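Local coordinates for protein NADH-rubredoxin oxidoreductase (Clostridium acetobutylicum, PDB 3KLJ) that catalyses the NADH-dependent reduction of rubredoxin through a bound FAD, passing electrons on towards dioxygen-scavenging proteins, at residues Glu321-Ser326 with Ile347-Val352; Ile338-Lys343 with Thr360-Ala365; Glu83-Ile88 with Lys93-Lys98. One frame throughout, in Å; residues are numbered along the deposited sequence.

Reading from the N terminus, the first contact to close is interaction 3: Glu83-Ile88 and Lys93-Lys98 form a tight beta hairpin in the FAD-binding domain, against the adenine of the cofactor. The other two contacts come more than two hundred residues later, in the C-terminal domain on the other side of the chain's centre, about 44 and 46 Å from interaction 3, centre to centre. There the loops cross: Ile338-Lys343 of interaction 2 falls between the two segments of interaction 1, and Thr360-Ala365 follows both. Strands 337-343 and 346-353 are sheet neighbours, with the loop of Glu321-Ser326 touching one end and helix 356-367 covering a face.

Interaction 1. Residues Glu321-Ser326 with Ile347-Val352; sequences ENNKPS and IDAAAV
Asn323 approaches strand 346-353 from an irregular loop, its CA lying 7.7 Å from the CA of Ala349, too far for backbone pairing, and two side chains meet in the gap between them. The Asn323 amide nitrogen ND2 donates to Asp348 OD2 at 2.8 Å, with a bent N-H...O angle of 143°. The carboxylate oxygen is met on its anti side, slightly out of the carboxylate plane. Amide and carboxylate planes stand 63° apart, a twisted pairing that uses a single oxygen. The same ND2 rests against the methyl of Ala349, 3.4 Å from its CB. In Asn323 CG is roughly anti to the backbone N (chi1 -151°), and in Asp348 it is fully so, which extends the two polar groups into the gap. Each has a second partner: ND2 also donates to the carbonyl of Asp319, and OD2 forms a salt bridge with Lys343, whose positive charge probably helps keep Asp348 ionised. Asp348 and Ala349 can both turn to the loop because they sit together opposite Met341 of strand 337-343, a classic beta bulge in the antiparallel sheet of the rubredoxin reductase C-terminal domain.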
loop_
_atom_site.group_PDB
_atom_site.type_symbol
_atom_site.label_atom_id
_atom_site.label_comp_id
_atom_site.label_asym_id
_atom_site.label_seq_id
_atom_site.Cartn_x
_atom_site.Cartn_y
_atom_site.Cartn_z
ATOM N N GLU A 321 -16.371 7.738 -2.509
ATOM C CA GLU A 321 -16.039 9.162 -2.659
ATOM C C GLU A 321 -16.922 9.934 -3.653
ATOM O O GLU A 321 -17.376 11.042 -3.350
ATOM C CB GLU A 321 -14.558 9.348 -3.005
ATOM C CG GLU A 321 -14.092 10.800 -2.938
ATOM C CD GLU A 321 -12.629 10.985 -3.304
ATOM O OE1 GLU A 321 -12.098 12.086 -3.044
ATOM O OE2 GLU A 321 -12.010 10.042 -3.848
ATOM N N ASN A 322 -17.161 9.356 -4.826
ATOM C CA ASN A 322 -17.925 10.043 -5.871
ATOM C C ASN A 322 -19.255 9.361 -6.200
ATOM O O ASN A 322 -19.811 9.548 -7.286
ATOM C CB ASN A 322 -17.081 10.191 -7.142
ATOM C CG ASN A 322 -15.773 10.923 -6.901
ATOM O OD1 ASN A 322 -14.725 10.509 -7.397
ATOM N ND2 ASN A 322 -15.828 12.019 -6.141
ATOM N N ASN A 323 -19.769 8.575 -5.259
ATOM C CA ASN A 323 -20.996 7.827 -5.502
ATOM C C ASN A 323 -22.196 8.732 -5.743
ATOM O O ASN A 323 -22.407 9.712 -5.017
ATOM C CB ASN A 323 -21.289 6.855 -4.363
ATOM C CG ASN A 323 -22.053 5.631 -4.828
ATOM O OD1 ASN A 323 -23.237 5.710 -5.158
ATOM N ND2 ASN A 323 -21.376 4.488 -4.864
ATOM N N LYS A 324 -22.948 8.416 -6.794
ATOM C CA LYS A 324 -24.244 9.029 -7.055
ATOM C C LYS A 324 -25.311 7.950 -6.869
ATOM O O LYS A 324 -25.754 7.332 -7.842
ATOM C CB LYS A 324 -24.304 9.624 -8.467
ATOM C CG LYS A 324 -23.403 10.836 -8.680
ATOM C CD LYS A 324 -23.952 12.106 -8.022
ATOM C CE LYS A 324 -24.970 12.811 -8.915
ATOM N NZ LYS A 324 -25.167 14.243 -8.536
ATOM N N PRO A 325 -25.717 7.709 -5.609
ATOM C CA PRO A 325 -26.669 6.645 -5.339
ATOM C C PRO A 325 -28.110 7.105 -5.514
ATOM O O PRO A 325 -28.392 8.310 -5.474
ATOM C CB PRO A 325 -26.398 6.304 -3.871
ATOM C CG PRO A 325 -25.878 7.568 -3.272
ATOM C CD PRO A 325 -25.352 8.443 -4.381
ATOM N N SER A 326 -29.006 6.144 -5.713
ATOM C CA SER A 326 -30.438 6.412 -5.742
ATOM C C SER A 326 -30.971 6.571 -4.321
ATOM O O SER A 326 -31.905 7.341 -4.090
ATOM C CB SER A 326 -31.190 5.301 -6.485
ATOM O OG SER A 326 -30.701 4.020 -6.130
ATOM N N ILE A 347 -26.816 -2.923 -3.599
ATOM C CA ILE A 347 -25.878 -2.132 -2.818
ATOM C C ILE A 347 -24.639 -1.906 -3.687
ATOM O O ILE A 347 -23.979 -2.867 -4.103
ATOM C CB ILE A 347 -25.504 -2.798 -1.479
ATOM C CG1 ILE A 347 -26.760 -3.117 -0.661
ATOM C CG2 ILE A 347 -24.554 -1.903 -0.688
ATOM C CD1 ILE A 347 -26.487 -3.923 0.594
ATOM N N ASP A 348 -24.356 -0.638 -3.978
ATOM C CA ASP A 348 -23.234 -0.248 -4.827
ATOM C C ASP A 348 -21.990 0.077 -4.008
ATOM O O ASP A 348 -20.866 -0.151 -4.457
ATOM C CB ASP A 348 -23.611 0.972 -5.680
ATOM C CG ASP A 348 -22.535 1.338 -6.699
ATOM O OD1 ASP A 348 -22.227 0.503 -7.568
ATOM O OD2 ASP A 348 -22.001 2.463 -6.635
ATOM N N ALA A 349 -22.194 0.622 -2.814
ATOM C CA ALA A 349 -21.087 1.013 -1.949
ATOM C C ALA A 349 -21.524 1.053 -0.501
ATOM O O ALA A 349 -22.685 1.346 -0.192
ATOM C CB ALA A 349 -20.518 2.359 -2.364
ATOM N N ALA A 350 -20.587 0.738 0.385
ATOM C CA ALA A 350 -20.854 0.730 1.814
ATOM C C ALA A 350 -19.567 0.864 2.599
ATOM O O ALA A 350 -18.505 0.397 2.155
ATOM C CB ALA A 350 -21.567 -0.544 2.212
ATOM N N ALA A 351 -19.671 1.480 3.773
ATOM C CA ALA A 351 -18.579 1.483 4.728
ATOM C C ALA A 351 -19.124 1.302 6.133
ATOM O O ALA A 351 -20.214 1.782 6.457
ATOM C CB ALA A 351 -17.757 2.792 4.618
ATOM N N VAL A 352 -18.372 0.609 6.966
ATOM C CA VAL A 352 -18.758 0.405 8.358
ATOM C C VAL A 352 -17.532 0.634 9.215
ATOM O O VAL A 352 -16.444 0.096 8.932
ATOM C CB VAL A 352 -19.310 -1.024 8.631
ATOM C CG1 VAL A 352 -19.736 -1.182 10.087
ATOM C CG2 VAL A 352 -20.496 -1.334 7.743
#

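Interaction 2. Residues Ile338-Lys343 with Thr360-Ala365; sequences IVCMLK and TKLKKA
Leu362 reaches from helix 356-367 to strand 337-343, where Ile338 and Cys340 receive its two methyls. The CA of Leu362 is 8.2 Å from the CA of Cys340, a spacing that leaves room for a layer of side chains between helix and strand. The CB of Leu362 points toward the strand but is still too far from it to touch. With chi1 at -70°, CG lies anti to the carbonyl carbon and the chain continues outward; CG is the fork and leaves the touching to its branches. CD1 goes to Ile338, coming to 4.5 Å from the CG2 methyl, a loose approach at the edge of van der Waals range. CD2 goes to Cys340 and lies 4.3 Å from SG. The thiol is brought there by a chi1 of 174°, which sets SG anti to its own backbone N. Ile338 and Cys340 are two residues apart on the strand, so the fork of one leucine serves two successive side chains of the same sheet face. Between them in sequence, Val339 points to the other face, where it meets Val328 and Arg330 of strand 327-332. Leu362 also packs on Ile347 and Val352 of strand 346-353, and Cys340 on Ile347, making one apolar layer between the helix and two adjacent strands. All three residues of the contact are buried, and what joins them is dispersion between methyl groups and a sulfur. Without directional bonds, the fit of helix on sheet here depends on side-chain shape and on exclusion of water.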
loop_
_atom_site.group_PDB
_atom_site.type_symbol
_atom_site.label_atom_id
_atom_site.label_comp_id
_atom_site.label_asym_id
_atom_site.label_seq_id
_atom_site.Cartn_x
_atom_site.Cartn_y
_atom_site.Cartn_z
ATOM N N ILE A 338 -22.477 3.161 10.179
ATOM C CA ILE A 338 -22.830 2.412 8.978
ATOM C C ILE A 338 -23.298 3.383 7.912
ATOM O O ILE A 338 -24.103 4.262 8.191
ATOM C CB ILE A 338 -23.966 1.402 9.246
ATOM C CG1 ILE A 338 -23.543 0.396 10.320
ATOM C CG2 ILE A 338 -24.401 0.708 7.929
ATOM C CD1 ILE A 338 -24.709 -0.331 11.001
ATOM N N VAL A 339 -22.777 3.226 6.699
ATOM C CA VAL A 339 -23.344 3.904 5.541
ATOM C C VAL A 339 -23.481 2.906 4.396
ATOM O O VAL A 339 -22.573 2.113 4.117
ATOM C CB VAL A 339 -22.573 5.216 5.145
ATOM C CG1 VAL A 339 -21.140 4.931 4.677
ATOM C CG2 VAL A 339 -23.346 6.000 4.095
ATOM N N CYS A 340 -24.642 2.940 3.755
ATOM C CA CYS A 340 -24.976 1.982 2.727
ATOM C C CYS A 340 -25.581 2.750 1.547
ATOM O O CYS A 340 -26.555 3.490 1.707
ATOM C CB CYS A 340 -25.942 0.959 3.343
ATOM S SG CYS A 340 -26.643 -0.242 2.272
ATOM N N MET A 341 -24.977 2.599 0.370
ATOM C CA MET A 341 -25.385 3.355 -0.818
ATOM C C MET A 341 -25.943 2.430 -1.895
ATOM O O MET A 341 -25.311 1.439 -2.275
ATOM C CB MET A 341 -24.216 4.184 -1.358
ATOM C CG MET A 341 -23.639 5.154 -0.339
ATOM S SD MET A 341 -22.245 6.140 -0.927
ATOM C CE MET A 341 -22.063 7.293 0.432
ATOM N N LEU A 342 -27.145 2.751 -2.367
ATOM C CA LEU A 342 -27.847 1.894 -3.312
ATOM C C LEU A 342 -27.798 2.411 -4.734
ATOM O O LEU A 342 -27.826 3.617 -4.977
ATOM C CB LEU A 342 -29.308 1.701 -2.892
ATOM C CG LEU A 342 -29.591 0.550 -1.934
ATOM C CD1 LEU A 342 -29.107 0.859 -0.522
ATOM C CD2 LEU A 342 -31.071 0.226 -1.935
ATOM N N LYS A 343 -27.719 1.474 -5.670
ATOM C CA LYS A 343 -27.945 1.759 -7.076
ATOM C C LYS A 343 -29.096 0.873 -7.509
ATOM O O LYS A 343 -28.907 -0.312 -7.804
ATOM C CB LYS A 343 -26.683 1.495 -7.896
ATOM C CG LYS A 343 -26.628 2.261 -9.210
ATOM C CD LYS A 343 -25.241 2.859 -9.445
ATOM C CE LYS A 343 -24.998 4.069 -8.545
ATOM N NZ LYS A 343 -23.566 4.471 -8.510
ATOM N N THR A 360 -18.330 -6.947 6.408
ATOM C CA THR A 360 -18.084 -8.142 5.593
ATOM C C THR A 360 -19.361 -8.638 4.884
ATOM O O THR A 360 -19.316 -9.045 3.714
ATOM C CB THR A 360 -17.469 -9.261 6.452
ATOM O OG1 THR A 360 -16.222 -8.796 6.997
ATOM C CG2 THR A 360 -17.229 -10.542 5.627
ATOM N N LYS A 361 -20.487 -8.599 5.594
ATOM C CA LYS A 361 -21.778 -8.984 5.006
ATOM C C LYS A 361 -22.139 -8.039 3.870
ATOM O O LYS A 361 -22.550 -8.482 2.805
ATOM C CB LYS A 361 -22.890 -8.967 6.055
ATOM C CG LYS A 361 -22.838 -10.115 7.045
ATOM C CD LYS A 361 -23.951 -9.944 8.069
ATOM C CE LYS A 361 -23.958 -11.060 9.091
ATOM N NZ LYS A 361 -22.843 -10.928 10.087
ATOM N N LEU A 362 -21.983 -6.737 4.112
ATOM C CA LEU A 362 -22.242 -5.719 3.091
ATOM C C LEU A 362 -21.301 -5.878 1.897
ATOM O O LEU A 362 -21.729 -5.793 0.752
ATOM C CB LEU A 362 -22.138 -4.311 3.682
ATOM C CG LEU A 362 -23.261 -3.900 4.652
ATOM C CD1 LEU A 362 -22.840 -2.675 5.423
ATOM C CD2 LEU A 362 -24.581 -3.650 3.928
ATOM N N LYS A 363 -20.028 -6.147 2.188
ATOM C CA LYS A 363 -19.003 -6.453 1.184
ATOM C C LYS A 363 -19.448 -7.590 0.267
ATOM O O LYS A 363 -19.410 -7.457 -0.964
ATOM C CB LYS A 363 -17.703 -6.853 1.888
ATOM C CG LYS A 363 -16.421 -6.673 1.072
ATOM C CD LYS A 363 -15.392 -7.800 1.298
ATOM C CE LYS A 363 -15.134 -8.136 2.776
ATOM N NZ LYS A 363 -14.317 -9.398 2.928
ATOM N N LYS A 364 -19.869 -8.699 0.876
ATOM C CA LYS A 364 -20.323 -9.884 0.144
ATOM C C LYS A 364 -21.527 -9.554 -0.739
ATOM O O LYS A 364 -21.549 -9.908 -1.918
ATOM C CB LYS A 364 -20.656 -11.030 1.109
ATOM C CG LYS A 364 -19.447 -11.860 1.555
ATOM C CD LYS A 364 -19.833 -12.907 2.597
ATOM C CE LYS A 364 -18.826 -14.048 2.676
ATOM N NZ LYS A 364 -17.494 -13.622 3.199
ATOM N N ALA A 365 -22.510 -8.863 -0.160
ATOM C CA ALA A 365 -23.690 -8.391 -0.891
ATOM C C ALA A 365 -23.329 -7.538 -2.110
ATOM O O ALA A 365 -23.865 -7.757 -3.197
ATOM C CB ALA A 365 -24.617 -7.619 0.038
#

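Interaction 3. Residues Glu83-Ile88 with Lys93-Lys98; sequences EFATSI and KLVTLK. With FAD (flavin-adenine dinucleotide), chain B.
Phe84 has CG anti to its backbone N (chi1 -175°) and its ring turned across the chain (chi2 88°), which lays one ring face under the FAD adenine amine; Thr86, with chi1 48°, swings OG1 back over the strand towards Thr96. FAD N6A sits 3.2 Å from Phe84 CE1, offset toward the rim of the ring. The backbone of Ala85 reads the adenine edge twice: its N donates to FAD N1A at 3.0 Å, and its O accepts from FAD N6A at 2.9 Å. Across the hairpin, Phe84 O takes the amide N of Lys98 at 2.7 Å. Thr96 O is gripped by three donors: Thr86 N at 2.7 Å, Ser87 N, and Thr86 OG1 from above the carbonyl plane. Two successive residues facing Thr96 make a classic beta bulge, which shifts the register by one; pairing resumes as Thr96 N donates to Ser87 O. Carbon-to-carbon contacts flank these bonds: the aliphatic CG of Glu83 lies 3.5 Å from Leu97 CD1, the two side chains meeting at about a right angle, and Ala85 CB lies 3.7 Å from Val95 CG1. Ser40 also binds FAD and touches the Phe84 ring. Strand 94-97 runs between strands 85-89 and 102-104 in a three-stranded antiparallel sheet, while Ala85, Ile88 and Val95 pack on strands 12-15 and 107-110 of the parallel sheet in the FAD-binding domain.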
loop_
_atom_site.group_PDB
_atom_site.type_symbol
_atom_site.label_atom_id
_atom_site.label_comp_id
_atom_site.label_asym_id
_atom_site.label_seq_id
_atom_site.Cartn_x
_atom_site.Cartn_y
_atom_site.Cartn_z
ATOM N N GLU A 83 21.745 -1.962 -5.088
ATOM C CA GLU A 83 21.881 -1.819 -6.531
ATOM C C GLU A 83 20.536 -1.468 -7.170
ATOM O O GLU A 83 19.490 -2.017 -6.808
ATOM C CB GLU A 83 22.489 -3.078 -7.147
ATOM C CG GLU A 83 23.266 -2.816 -8.439
ATOM C CD GLU A 83 24.452 -1.879 -8.255
ATOM O OE1 GLU A 83 24.398 -0.749 -8.791
ATOM O OE2 GLU A 83 25.427 -2.264 -7.575
ATOM N N PHE A 84 20.588 -0.537 -8.113
ATOM C CA PHE A 84 19.417 0.124 -8.665
ATOM C C PHE A 84 19.438 -0.015 -10.187
ATOM O O PHE A 84 20.396 0.406 -10.837
ATOM C CB PHE A 84 19.456 1.604 -8.240
ATOM C CG PHE A 84 18.246 2.407 -8.641
ATOM C CD1 PHE A 84 17.128 2.476 -7.806
ATOM C CD2 PHE A 84 18.236 3.136 -9.831
ATOM C CE1 PHE A 84 16.004 3.234 -8.163
ATOM C CE2 PHE A 84 17.111 3.896 -10.200
ATOM C CZ PHE A 84 16.000 3.946 -9.364
ATOM N N ALA A 85 18.393 -0.625 -10.747
ATOM C CA ALA A 85 18.227 -0.703 -12.199
ATOM C C ALA A 85 17.763 0.650 -12.721
ATOM O O ALA A 85 16.864 1.265 -12.146
ATOM C CB ALA A 85 17.233 -1.786 -12.571
ATOM N N THR A 86 18.403 1.116 -13.790
ATOM C CA THR A 86 18.080 2.407 -14.395
ATOM C C THR A 86 17.506 2.247 -15.796
ATOM O O THR A 86 16.779 3.121 -16.260
ATOM C CB THR A 86 19.320 3.344 -14.497
ATOM O OG1 THR A 86 20.420 2.620 -15.051
ATOM C CG2 THR A 86 19.712 3.892 -13.126
ATOM N N SER A 87 17.841 1.138 -16.456
ATOM C CA SER A 87 17.478 0.902 -17.860
ATOM C C SER A 87 17.136 -0.555 -18.115
ATOM O O SER A 87 17.675 -1.449 -17.458
ATOM C CB SER A 87 18.638 1.282 -18.788
ATOM O OG SER A 87 18.492 2.588 -19.300
ATOM N N ILE A 88 16.247 -0.781 -19.080
ATOM C CA ILE A 88 15.965 -2.114 -19.603
ATOM C C ILE A 88 16.105 -2.089 -21.127
ATOM O O ILE A 88 15.551 -1.211 -21.793
ATOM C CB ILE A 88 14.542 -2.640 -19.229
ATOM C CG1 ILE A 88 14.312 -2.627 -17.719
ATOM C CG2 ILE A 88 14.347 -4.069 -19.755
ATOM C CD1 ILE A 88 12.841 -2.837 -17.321
ATOM N N LYS A 93 17.904 -8.311 -23.908
ATOM C CA LYS A 93 17.652 -8.873 -22.583
ATOM C C LYS A 93 18.728 -8.451 -21.584
ATOM O O LYS A 93 19.330 -9.282 -20.906
ATOM C CB LYS A 93 17.491 -10.398 -22.654
ATOM C CG LYS A 93 16.248 -10.844 -23.423
ATOM C CD LYS A 93 15.951 -12.317 -23.204
ATOM C CE LYS A 93 14.519 -12.652 -23.598
ATOM N NZ LYS A 93 14.225 -14.092 -23.371
ATOM N N LEU A 94 18.961 -7.141 -21.515
ATOM C CA LEU A 94 19.975 -6.573 -20.634
ATOM C C LEU A 94 19.355 -5.501 -19.751
ATOM O O LEU A 94 18.625 -4.629 -20.235
ATOM C CB LEU A 94 21.142 -5.975 -21.438
ATOM C CG LEU A 94 22.000 -6.847 -22.372
ATOM C CD1 LEU A 94 22.980 -5.990 -23.174
ATOM C CD2 LEU A 94 22.766 -7.912 -21.611
ATOM N N VAL A 95 19.642 -5.576 -18.455
ATOM C CA VAL A 95 19.234 -4.548 -17.515
ATOM C C VAL A 95 20.469 -3.754 -17.096
ATOM O O VAL A 95 21.494 -4.332 -16.728
ATOM C CB VAL A 95 18.501 -5.165 -16.294
ATOM C CG1 VAL A 95 18.326 -4.146 -15.178
ATOM C CG2 VAL A 95 17.141 -5.720 -16.727
ATOM N N THR A 96 20.378 -2.430 -17.181
ATOM C CA THR A 96 21.492 -1.562 -16.803
ATOM C C THR A 96 21.262 -0.996 -15.414
ATOM O O THR A 96 20.201 -0.431 -15.124
ATOM C CB THR A 96 21.688 -0.404 -17.798
ATOM O OG1 THR A 96 21.813 -0.930 -19.123
ATOM C CG2 THR A 96 22.939 0.388 -17.463
ATOM N N LEU A 97 22.269 -1.157 -14.565
ATOM C CA LEU A 97 22.245 -0.639 -13.211
ATOM C C LEU A 97 22.857 0.758 -13.123
ATOM O O LEU A 97 23.455 1.255 -14.088
ATOM C CB LEU A 97 22.970 -1.603 -12.263
ATOM C CG LEU A 97 22.498 -3.062 -12.286
ATOM C CD1 LEU A 97 23.544 -3.990 -11.679
ATOM C CD2 LEU A 97 21.145 -3.229 -11.595
ATOM N N LYS A 98 22.699 1.378 -11.954
ATOM C CA LYS A 98 23.250 2.700 -11.658
ATOM C C LYS A 98 24.776 2.745 -11.851
ATOM O O LYS A 98 25.303 3.690 -12.442
ATOM C CB LYS A 98 22.861 3.127 -10.232
ATOM C CG LYS A 98 23.258 4.560 -9.867
ATOM C CD LYS A 98 22.367 5.586 -10.561
ATOM C CE LYS A 98 23.010 6.959 -10.557
ATOM N NZ LYS A 98 22.068 8.001 -11.043
HETATM P PA FAD B . 7.920 -2.886 -2.292
HETATM O O1A FAD B . 7.947 -1.387 -2.424
HETATM O O2A FAD B . 7.574 -3.345 -0.896
HETATM O O5B FAD B . 9.332 -3.487 -2.732
HETATM C C5B FAD B . 9.950 -3.082 -3.940
HETATM C C4B FAD B . 11.466 -3.054 -3.748
HETATM O O4B FAD B . 12.101 -2.769 -4.993
HETATM C C3B FAD B . 11.881 -1.949 -2.781
HETATM O O3B FAD B . 12.734 -2.496 -1.789
HETATM C C2B FAD B . 12.610 -0.928 -3.635
HETATM O O2B FAD B . 13.700 -0.339 -2.961
HETATM C C1B FAD B . 13.092 -1.771 -4.807
HETATM N N9A FAD B . 13.307 -0.998 -6.044
HETATM C C8A FAD B . 12.592 0.081 -6.491
HETATM N N7A FAD B . 13.119 0.488 -7.670
HETATM C C5A FAD B . 14.153 -0.316 -7.987
HETATM C C6A FAD B . 15.033 -0.334 -9.070
HETATM N N6A FAD B . 15.106 0.716 -9.891
HETATM N N1A FAD B . 16.022 -1.301 -9.111
HETATM C C2A FAD B . 16.140 -2.236 -8.099
HETATM N N3A FAD B . 15.271 -2.203 -7.024
HETATM C C4A FAD B . 14.286 -1.258 -6.971
HETATM N N1 FAD B . -0.375 -3.028 2.641
HETATM C C2 FAD B . -1.466 -3.712 3.133
HETATM O O2 FAD B . -2.041 -4.516 2.421
HETATM N N3 FAD B . -1.897 -3.520 4.430
HETATM C C4 FAD B . -1.244 -2.623 5.243
HETATM O O4 FAD B . -1.664 -2.463 6.392
HETATM C C4X FAD B . -0.142 -1.908 4.753
HETATM N N5 FAD B . 0.540 -1.005 5.555
HETATM C C5X FAD B . 1.629 -0.309 5.065
HETATM C C6 FAD B . 2.308 0.607 5.880
HETATM C C7 FAD B . 3.420 1.297 5.370
HETATM C C7M FAD B . 4.151 2.279 6.237
HETATM C C8 FAD B . 3.838 1.082 4.057
HETATM C C8M FAD B . 5.025 1.814 3.482
HETATM C C9 FAD B . 3.155 0.176 3.254
HETATM C C9A FAD B . 2.053 -0.525 3.754
HETATM N N10 FAD B . 1.378 -1.437 2.945
HETATM C C10 FAD B . 0.288 -2.125 3.443
HETATM C "C1'" FAD B . 1.814 -1.654 1.533
HETATM C "C2'" FAD B . 2.678 -2.885 1.369
HETATM O "O2'" FAD B . 3.884 -2.681 2.078
HETATM C "C3'" FAD B . 2.951 -3.045 -0.114
HETATM O "O3'" FAD B . 1.745 -3.357 -0.786
HETATM C "C4'" FAD B . 3.965 -4.133 -0.422
HETATM O "O4'" FAD B . 5.186 -3.887 0.264
HETATM C "C5'" FAD B . 4.243 -4.119 -1.920
HETATM O "O5'" FAD B . 5.317 -4.993 -2.155
HETATM P P FAD B . 6.175 -4.846 -3.484
HETATM O O1P FAD B . 7.224 -5.946 -3.509
HETATM O O2P FAD B . 5.289 -4.806 -4.706
HETATM O O3P FAD B . 6.861 -3.387 -3.395
#